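Local structure of probable E3 ubiquitin-protein ligase HERC1 (Homo sapiens, 4QT6) at residues D102-V107 with F117-E122. The protein is a probable E3 ubiquitin-protein ligase, expected to promote ubiquitin transfer through its HECT domain, and its SPRY domain, the part described here, probably binds protein partners. Residues are numbered along the deposited sequence; the frame is centred on the assembly and turned at random.
Sequences DFITCV and FGKNGE. With ARF (formamide), chain E; ARF (formamide), chain C.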
loop_
_atom_site.group_PDB
_atom_site.type_symbol
_atom_site.label_atom_id
_atom_site.label_comp_id
_atom_site.label_asym_id
_atom_site.label_seq_id
_atom_site.Cartn_x
_atom_site.Cartn_y
_atom_site.Cartn_z
ATOM N N ASP A 102 13.000 -0.174 -4.454
ATOM C CA ASP A 102 12.575 1.165 -4.041
ATOM C C ASP A 102 11.873 1.150 -2.673
ATOM O O ASP A 102 11.249 0.139 -2.258
ATOM C CB ASP A 102 11.610 1.785 -5.061
ATOM C CG ASP A 102 12.273 2.098 -6.396
ATOM O OD1 ASP A 102 13.467 2.455 -6.376
ATOM O OD2 ASP A 102 11.580 2.020 -7.444
ATOM N N PHE A 103 12.015 2.274 -1.989
ATOM C CA PHE A 103 11.258 2.617 -0.775
ATOM C C PHE A 103 10.182 3.621 -1.091
ATOM O O PHE A 103 10.450 4.606 -1.794
ATOM C CB PHE A 103 12.140 3.299 0.264
ATOM C CG PHE A 103 13.114 2.399 0.946
ATOM C CD1 PHE A 103 14.386 2.227 0.427
ATOM C CD2 PHE A 103 12.792 1.782 2.144
ATOM C CE1 PHE A 103 15.305 1.411 1.075
ATOM C CE2 PHE A 103 13.696 0.985 2.797
ATOM C CZ PHE A 103 14.960 0.798 2.262
ATOM N N ILE A 104 8.977 3.404 -0.549
ATOM C CA ILE A 104 7.894 4.394 -0.624
ATOM C C ILE A 104 7.594 4.817 0.807
ATOM O O ILE A 104 7.155 4.028 1.610
ATOM C CB ILE A 104 6.623 3.852 -1.330
ATOM C CG1 ILE A 104 6.931 3.437 -2.776
ATOM C CG2 ILE A 104 5.483 4.872 -1.258
ATOM C CD1 ILE A 104 7.444 4.575 -3.640
ATOM N N THR A 105 7.844 6.079 1.110
ATOM C CA THR A 105 7.420 6.663 2.371
ATOM C C THR A 105 5.946 6.991 2.281
ATOM O O THR A 105 5.493 7.598 1.299
ATOM C CB THR A 105 8.198 7.957 2.669
ATOM O OG1 THR A 105 9.612 7.677 2.700
ATOM C CG2 THR A 105 7.756 8.579 3.976
ATOM N N CYS A 106 5.198 6.620 3.315
ATOM C CA CYS A 106 3.777 6.882 3.388
ATOM C C CYS A 106 3.554 7.746 4.608
ATOM O O CYS A 106 4.079 7.460 5.684
ATOM C CB CYS A 106 2.995 5.573 3.541
ATOM S SG CYS A 106 3.402 4.329 2.278
ATOM N N VAL A 107 2.783 8.821 4.440
ATOM C CA VAL A 107 2.397 9.676 5.535
ATOM C C VAL A 107 0.882 9.706 5.622
ATOM O O VAL A 107 0.226 10.170 4.688
ATOM C CB VAL A 107 2.910 11.121 5.360
ATOM C CG1 VAL A 107 2.564 11.939 6.589
ATOM C CG2 VAL A 107 4.413 11.125 5.160
ATOM N N PHE A 117 2.856 10.453 -0.315
ATOM C CA PHE A 117 3.835 9.424 -0.657
ATOM C C PHE A 117 5.121 10.037 -1.201
ATOM O O PHE A 117 5.075 10.907 -2.074
ATOM C CB PHE A 117 3.301 8.498 -1.757
ATOM C CG PHE A 117 2.101 7.679 -1.366
ATOM C CD1 PHE A 117 2.186 6.679 -0.404
ATOM C CD2 PHE A 117 0.880 7.876 -1.999
ATOM C CE1 PHE A 117 1.061 5.927 -0.063
ATOM C CE2 PHE A 117 -0.223 7.130 -1.675
ATOM C CZ PHE A 117 -0.134 6.136 -0.703
ATOM N N GLY A 118 6.259 9.557 -0.718
ATOM C CA GLY A 118 7.553 9.938 -1.239
ATOM C C GLY A 118 8.279 8.707 -1.713
ATOM O O GLY A 118 8.103 7.625 -1.157
ATOM N N LYS A 119 9.057 8.858 -2.779
ATOM C CA LYS A 119 9.852 7.748 -3.312
ATOM C C LYS A 119 11.321 7.931 -2.983
ATOM O O LYS A 119 11.882 9.008 -3.199
ATOM C CB LYS A 119 9.661 7.636 -4.832
ATOM C CG LYS A 119 10.541 6.598 -5.485
ATOM C CD LYS A 119 10.293 6.540 -6.977
ATOM C CE LYS A 119 11.221 5.554 -7.663
ATOM N NZ LYS A 119 11.104 5.663 -9.148
ATOM N N ASN A 120 11.933 6.875 -2.454
ATOM C CA ASN A 120 13.357 6.857 -2.097
ATOM C C ASN A 120 13.839 8.103 -1.378
ATOM O O ASN A 120 14.860 8.706 -1.748
ATOM C CB ASN A 120 14.211 6.561 -3.337
ATOM C CG ASN A 120 14.023 5.150 -3.838
ATOM O OD1 ASN A 120 13.835 4.225 -3.050
ATOM N ND2 ASN A 120 14.067 4.970 -5.146
ATOM N N GLY A 121 13.107 8.499 -0.348
ATOM C CA GLY A 121 13.563 9.584 0.503
ATOM C C GLY A 121 13.325 10.999 -0.025
ATOM O O GLY A 121 13.551 11.958 0.711
ATOM N N GLU A 122 12.882 11.152 -1.279
ATOM C CA GLU A 122 12.377 12.454 -1.754
ATOM C C GLU A 122 11.222 12.867 -0.837
ATOM O O GLU A 122 10.559 12.010 -0.270
ATOM C CB GLU A 122 11.897 12.354 -3.200
HETATM N N ARF E . 18.790 -0.002 1.153
HETATM C C ARF E . 18.102 -1.104 1.485
HETATM O O ARF E . 17.854 -1.288 2.653
HETATM N N ARF C . 5.891 9.578 -5.008
HETATM C C ARF C . 6.308 10.711 -5.586
HETATM O O ARF C . 6.387 10.772 -6.807
HETATM O O HOH W 1 12.153 3.085 -9.841
#
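Cys106 SG meets the Phe117 ring at its edge, in the ring plane, 3.7 Å from Phe117 CE1. Ile104 CG2 approaches CD1 of the same ring obliquely, and Tyr78 stacks on this ring. The Phe103 ring has Asn120 OD1 and a formamide at its edge and meets the Tyr44 ring with planes at about 45°. The Asn120 amide, turned 76° from the Phe103 ring, works at both ends. Asn120 OD1 accepts a nearly straight hydrogen bond from Phe103 N at 2.9 Å. Asn120 ND2 donates to Asp102 OD1 at 2.9 Å, with the acceptor close to the amide plane but the donor well above the carboxylate plane. Asn120 N gives a third bond to Phe103 O, so one residue clasps the strand start. Asp102 OD2 and Lys119 NZ are 4.0 Å apart, too far for direct pairing, and a water bridges them. Asp102 OD2 also accepts from Thr99 N. The extended Lys119 chain, with CG anti to the backbone N (chi1 175°), runs past Ile104 CD1; NZ also bonds Ser97 O. Thr105 and Gly118 form an antiparallel hydrogen-bonded pair. The segments belong to the hairpin of strands 103-109 and 114-119 in the SPRY beta-sandwich, flanked by strands 38-47 and 125-128.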